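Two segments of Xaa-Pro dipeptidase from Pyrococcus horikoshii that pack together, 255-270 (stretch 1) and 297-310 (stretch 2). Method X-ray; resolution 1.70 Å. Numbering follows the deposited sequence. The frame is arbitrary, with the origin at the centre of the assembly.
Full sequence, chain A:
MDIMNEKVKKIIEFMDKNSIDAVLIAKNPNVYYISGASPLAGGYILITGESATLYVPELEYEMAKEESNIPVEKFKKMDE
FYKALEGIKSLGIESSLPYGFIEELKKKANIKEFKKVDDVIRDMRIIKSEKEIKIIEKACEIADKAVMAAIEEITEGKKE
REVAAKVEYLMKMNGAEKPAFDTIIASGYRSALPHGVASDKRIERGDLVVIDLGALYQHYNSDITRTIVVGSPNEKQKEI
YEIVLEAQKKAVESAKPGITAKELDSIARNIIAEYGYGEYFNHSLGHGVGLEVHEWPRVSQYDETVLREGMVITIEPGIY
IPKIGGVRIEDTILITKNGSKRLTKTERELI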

# COMPACT_ATOMS: atom_id res chain seq x y z
N ALA A 255 -18.68 13.53 -21.06
CA ALA A 255 -18.35 13.96 -19.70
C ALA A 255 -18.47 15.48 -19.57
O ALA A 255 -17.75 16.22 -20.24
CB ALA A 255 -16.95 13.51 -19.33
N LYS A 256 -19.37 15.92 -18.70
CA LYS A 256 -19.60 17.34 -18.47
C LYS A 256 -20.41 17.51 -17.19
O LYS A 256 -21.03 16.56 -16.71
CB LYS A 256 -20.37 17.95 -19.64
CG LYS A 256 -21.78 17.39 -19.80
CD LYS A 256 -22.46 17.97 -21.03
CE LYS A 256 -23.89 17.45 -21.16
NZ LYS A 256 -24.59 18.03 -22.35
N PRO A 257 -20.40 18.72 -16.61
CA PRO A 257 -21.16 18.96 -15.37
C PRO A 257 -22.65 18.70 -15.60
O PRO A 257 -23.18 18.97 -16.68
CB PRO A 257 -20.88 20.44 -15.08
CG PRO A 257 -19.53 20.66 -15.68
CD PRO A 257 -19.64 19.92 -16.99
N GLY A 258 -23.32 18.18 -14.58
CA GLY A 258 -24.75 17.93 -14.71
C GLY A 258 -25.16 16.48 -14.91
O GLY A 258 -26.24 16.08 -14.49
N ILE A 259 -24.30 15.70 -15.56
CA ILE A 259 -24.60 14.29 -15.79
C ILE A 259 -24.17 13.51 -14.55
O ILE A 259 -23.22 13.89 -13.87
CB ILE A 259 -23.84 13.76 -17.03
CG1 ILE A 259 -24.32 12.35 -17.38
CG2 ILE A 259 -22.34 13.73 -16.75
CD1 ILE A 259 -23.73 11.81 -18.67
N THR A 260 -24.88 12.43 -14.24
CA THR A 260 -24.51 11.63 -13.08
C THR A 260 -23.47 10.60 -13.51
O THR A 260 -23.33 10.31 -14.69
CB THR A 260 -25.71 10.87 -12.48
OG1 THR A 260 -26.24 9.97 -13.47
CG2 THR A 260 -26.79 11.84 -12.04
N ALA A 261 -22.75 10.06 -12.54
CA ALA A 261 -21.73 9.06 -12.82
C ALA A 261 -22.37 7.86 -13.50
O ALA A 261 -21.80 7.27 -14.42
CB ALA A 261 -21.04 8.64 -11.53
N LYS A 262 -23.56 7.49 -13.04
CA LYS A 262 -24.28 6.36 -13.61
C LYS A 262 -24.65 6.61 -15.07
O LYS A 262 -24.52 5.72 -15.91
CB LYS A 262 -25.55 6.07 -12.80
CG LYS A 262 -26.38 4.93 -13.35
CD LYS A 262 -27.62 4.68 -12.49
CE LYS A 262 -28.43 3.52 -13.05
NZ LYS A 262 -29.61 3.19 -12.20
N GLU A 263 -25.11 7.82 -15.38
CA GLU A 263 -25.48 8.15 -16.76
C GLU A 263 -24.25 8.11 -17.66
O GLU A 263 -24.34 7.71 -18.82
CB GLU A 263 -26.13 9.54 -16.82
CG GLU A 263 -27.45 9.64 -16.07
CD GLU A 263 -28.06 11.03 -16.10
OE1 GLU A 263 -27.31 12.02 -15.96
OE2 GLU A 263 -29.30 11.13 -16.25
N LEU A 264 -23.11 8.53 -17.13
CA LEU A 264 -21.87 8.52 -17.92
C LEU A 264 -21.42 7.07 -18.14
O LEU A 264 -20.99 6.71 -19.24
CB LEU A 264 -20.78 9.32 -17.20
CG LEU A 264 -19.43 9.43 -17.92
CD1 LEU A 264 -19.63 9.94 -19.34
CD2 LEU A 264 -18.52 10.37 -17.14
N ASP A 265 -21.51 6.24 -17.11
CA ASP A 265 -21.12 4.84 -17.24
C ASP A 265 -22.00 4.20 -18.32
O ASP A 265 -21.51 3.41 -19.13
CB ASP A 265 -21.29 4.11 -15.89
CG ASP A 265 -21.06 2.61 -16.00
OD1 ASP A 265 -21.98 1.90 -16.46
OD2 ASP A 265 -19.97 2.14 -15.62
N SER A 266 -23.28 4.56 -18.33
CA SER A 266 -24.22 4.01 -19.30
C SER A 266 -23.89 4.34 -20.75
O SER A 266 -24.17 3.56 -21.65
CB SER A 266 -25.64 4.48 -18.98
OG SER A 266 -26.09 3.95 -17.75
N ILE A 267 -23.29 5.51 -20.98
CA ILE A 267 -22.93 5.90 -22.34
C ILE A 267 -21.98 4.87 -22.95
O ILE A 267 -22.19 4.39 -24.06
CB ILE A 267 -22.25 7.29 -22.37
CG1 ILE A 267 -23.25 8.38 -21.96
CG2 ILE A 267 -21.70 7.56 -23.77
CD1 ILE A 267 -24.44 8.51 -22.87
N ALA A 268 -20.93 4.53 -22.20
CA ALA A 268 -19.96 3.56 -22.67
C ALA A 268 -20.50 2.14 -22.63
O ALA A 268 -20.30 1.36 -23.56
CB ALA A 268 -18.69 3.66 -21.83
N ARG A 269 -21.20 1.81 -21.55
CA ARG A 269 -21.74 0.46 -21.38
C ARG A 269 -22.78 0.10 -22.42
O ARG A 269 -22.80 -1.03 -22.91
CB ARG A 269 -22.32 0.30 -19.97
CG ARG A 269 -22.53 -1.16 -19.55
CD ARG A 269 -22.79 -1.26 -18.06
NE ARG A 269 -21.69 -0.67 -17.29
CZ ARG A 269 -20.53 -1.28 -17.03
NH1 ARG A 269 -20.31 -2.51 -17.47
NH2 ARG A 269 -19.59 -0.64 -16.35
N ASN A 270 -23.65 1.04 -22.77
CA ASN A 270 -24.68 0.77 -23.77
C ASN A 270 -24.07 0.52 -25.15
O ASN A 270 -24.58 -0.31 -25.91
CB ASN A 270 -25.69 1.93 -23.85
CG ASN A 270 -26.58 2.01 -22.62
OD1 ASN A 270 -26.79 1.02 -21.92
ND2 ASN A 270 -27.12 3.20 -22.36
N PRO A 297 -15.50 10.41 -7.61
CA PRO A 297 -16.62 9.49 -7.44
C PRO A 297 -16.36 8.21 -8.21
O PRO A 297 -15.44 8.15 -9.04
CB PRO A 297 -17.78 10.26 -8.04
CG PRO A 297 -17.13 10.90 -9.24
CD PRO A 297 -15.79 11.39 -8.67
N ARG A 298 -17.15 7.19 -7.94
CA ARG A 298 -17.04 5.94 -8.67
C ARG A 298 -17.89 6.17 -9.91
O ARG A 298 -19.05 6.55 -9.81
CB ARG A 298 -17.62 4.78 -7.85
CG ARG A 298 -16.66 4.19 -6.84
CD ARG A 298 -17.37 3.24 -5.88
NE ARG A 298 -18.41 2.43 -6.51
CZ ARG A 298 -18.24 1.66 -7.58
NH1 ARG A 298 -17.06 1.57 -8.17
NH2 ARG A 298 -19.27 0.96 -8.06
N VAL A 299 -17.31 5.98 -11.09
CA VAL A 299 -18.06 6.17 -12.32
C VAL A 299 -18.60 4.80 -12.69
O VAL A 299 -17.99 4.05 -13.44
CB VAL A 299 -17.16 6.70 -13.45
CG1 VAL A 299 -17.99 7.01 -14.69
CG2 VAL A 299 -16.44 7.96 -12.98
N SER A 300 -19.77 4.48 -12.13
CA SER A 300 -20.39 3.18 -12.36
C SER A 300 -21.90 3.26 -12.34
O SER A 300 -22.49 4.31 -12.12
CB SER A 300 -19.95 2.21 -11.26
OG SER A 300 -20.56 2.58 -10.04
N GLN A 301 -22.52 2.10 -12.56
CA GLN A 301 -23.97 1.98 -12.56
C GLN A 301 -24.56 2.13 -11.16
O GLN A 301 -25.77 2.27 -11.00
CB GLN A 301 -24.38 0.61 -13.12
CG GLN A 301 -24.27 0.48 -14.62
CD GLN A 301 -25.20 1.43 -15.36
OE1 GLN A 301 -26.42 1.24 -15.36
NE2 GLN A 301 -24.63 2.45 -15.99
N TYR A 302 -23.70 2.12 -10.15
CA TYR A 302 -24.17 2.21 -8.76
C TYR A 302 -23.79 3.49 -8.03
O TYR A 302 -23.75 3.53 -6.80
CB TYR A 302 -23.65 1.00 -7.99
CG TYR A 302 -23.84 -0.30 -8.75
CD1 TYR A 302 -25.11 -0.79 -9.03
CD2 TYR A 302 -22.74 -1.01 -9.23
CE1 TYR A 302 -25.29 -1.95 -9.78
CE2 TYR A 302 -22.91 -2.17 -9.98
CZ TYR A 302 -24.19 -2.63 -10.25
OH TYR A 302 -24.36 -3.78 -11.00
N ASP A 303 -23.50 4.55 -8.78
CA ASP A 303 -23.14 5.83 -8.19
C ASP A 303 -23.94 6.94 -8.86
O ASP A 303 -23.87 7.13 -10.07
CB ASP A 303 -21.64 6.07 -8.35
CG ASP A 303 -21.13 7.20 -7.47
OD1 ASP A 303 -21.61 8.34 -7.63
OD2 ASP A 303 -20.25 6.95 -6.62
N GLU A 304 -24.71 7.69 -8.06
CA GLU A 304 -25.56 8.76 -8.57
C GLU A 304 -24.95 10.16 -8.47
O GLU A 304 -25.65 11.16 -8.64
CB GLU A 304 -26.90 8.75 -7.83
CG GLU A 304 -27.63 7.42 -7.85
CD GLU A 304 -28.36 7.16 -9.16
OE1 GLU A 304 -28.83 6.02 -9.36
OE2 GLU A 304 -28.48 8.09 -9.98
N THR A 305 -23.66 10.23 -8.18
CA THR A 305 -22.99 11.52 -8.05
C THR A 305 -23.12 12.36 -9.32
O THR A 305 -22.87 11.87 -10.42
CB THR A 305 -21.49 11.36 -7.76
OG1 THR A 305 -21.32 10.64 -6.53
CG2 THR A 305 -20.81 12.72 -7.63
N VAL A 306 -23.51 13.61 -9.16
CA VAL A 306 -23.64 14.50 -10.30
C VAL A 306 -22.26 15.11 -10.53
O VAL A 306 -21.65 15.66 -9.61
CB VAL A 306 -24.64 15.64 -10.04
CG1 VAL A 306 -24.71 16.56 -11.25
CG2 VAL A 306 -26.02 15.06 -9.74
N LEU A 307 -21.75 14.98 -11.75
CA LEU A 307 -20.44 15.52 -12.06
C LEU A 307 -20.44 17.04 -12.00
O LEU A 307 -21.41 17.69 -12.39
CB LEU A 307 -19.99 15.05 -13.44
CG LEU A 307 -19.89 13.53 -13.65
CD1 LEU A 307 -19.21 13.27 -14.99
CD2 LEU A 307 -19.10 12.88 -12.52
N ARG A 308 -19.34 17.59 -11.50
CA ARG A 308 -19.19 19.03 -11.39
C ARG A 308 -17.80 19.46 -11.83
O ARG A 308 -16.85 18.68 -11.80
CB ARG A 308 -19.42 19.50 -9.94
CG ARG A 308 -20.70 19.00 -9.28
CD ARG A 308 -21.92 19.75 -9.76
NE ARG A 308 -23.14 19.36 -9.05
CZ ARG A 308 -24.37 19.66 -9.43
NH1 ARG A 308 -24.59 20.35 -10.55
NH2 ARG A 308 -25.41 19.25 -8.71
N GLU A 309 -17.70 20.72 -12.23
CA GLU A 309 -16.45 21.32 -12.67
C GLU A 309 -15.41 21.13 -11.56
O GLU A 309 -15.68 21.39 -10.39
CB GLU A 309 -16.67 22.81 -12.92
CG GLU A 309 -15.61 23.49 -13.75
CD GLU A 309 -15.83 24.99 -13.84
OE1 GLU A 309 -17.01 25.42 -13.80
OE2 GLU A 309 -14.84 25.74 -13.95
N GLY A 310 -14.23 20.65 -11.94
CA GLY A 310 -13.18 20.45 -10.95
C GLY A 310 -12.96 19.00 -10.58
O GLY A 310 -11.96 18.67 -9.93
O HOH W 1 -28.46 8.66 -12.56
O HOH W 2 -31.07 5.51 -11.43
O HOH W 3 -20.83 -0.07 -13.45

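The apolar centre of the contact is built around Leu307, whose CA-to-CB bond points toward stretch 1. Its CD1 lies 3.6 Å from Ile259 CG2 and 3.7 Å from Leu264 CD2, so one methyl group touches both a residue of the loop and a residue of the helix that follows it. Leu264 extends the cluster to the strand, with its CD2 4.2 Å from Val299 CG1. Ala261 also points toward stretch 2, and its small side chain permits a close approach to backbone: Ala261 CB is 3.4 Å from Arg298 O and 3.5 Å from Asp303 O.

Beside this cluster the two backbones pair directly. Gly258 N donates to Leu307 O (2.9 Å, 161° at the hydrogen), and Leu307 N donates to Ile259 O (2.8 Å, 172°); both angles are near linear. Ala261 N donates to Thr305 O at 2.8 Å, with a more bent angle of 143°. The latter two bonds flank Thr260 and Val306, which form a single beta bridge with their CA atoms 4.1 Å apart. The carbonyls also receive CA-H...O contacts: Pro257 CA lies 3.2 Å from Leu307 O, and Thr260 CA lies 3.1 Å from Thr305 O. Gly258 follows Pro257 in a type II turn; its phi of 105° would jam a CB against the preceding carbonyl oxygen, which accounts for glycine without reference to stretch 2.

Thr260 then caps the helix, its OG1 accepting from Glu263 N at 3.1 Å, while Thr260 N donates to Glu263 OE1 at 3.0 Å.

Farther along the helix the contact becomes polar and centres on Gln301. Although its CA-to-CB bond points sideways, the m rotamers at chi1 and chi2 accompany a side chain whose end comes nearer the helix. Gln301 NE2 donates to Asp265 OD1 (2.7 Å, 147°) and to Ser266 OG (2.7 Å, 165°). Asp265 is held in turn by a salt bridge one helical turn on, with Arg269 NE 2.7 Å from Asp265 OD1, and by a second bond from Arg269 NH2 to Asp265 OD2 at 2.9 Å. Water 3 links the stretches again, donating to Asp265 OD2 (3.2 Å) and accepting from Gln301 N (2.9 Å).

At the outer edge, the fully extended Lys262 brings NZ to 4.1 Å from Glu304 OE1, beyond salt-bridge range. Water 2 spans that gap, accepting from Lys262 NZ at 2.8 Å and donating to Glu304 OE1 at 3.1 Å.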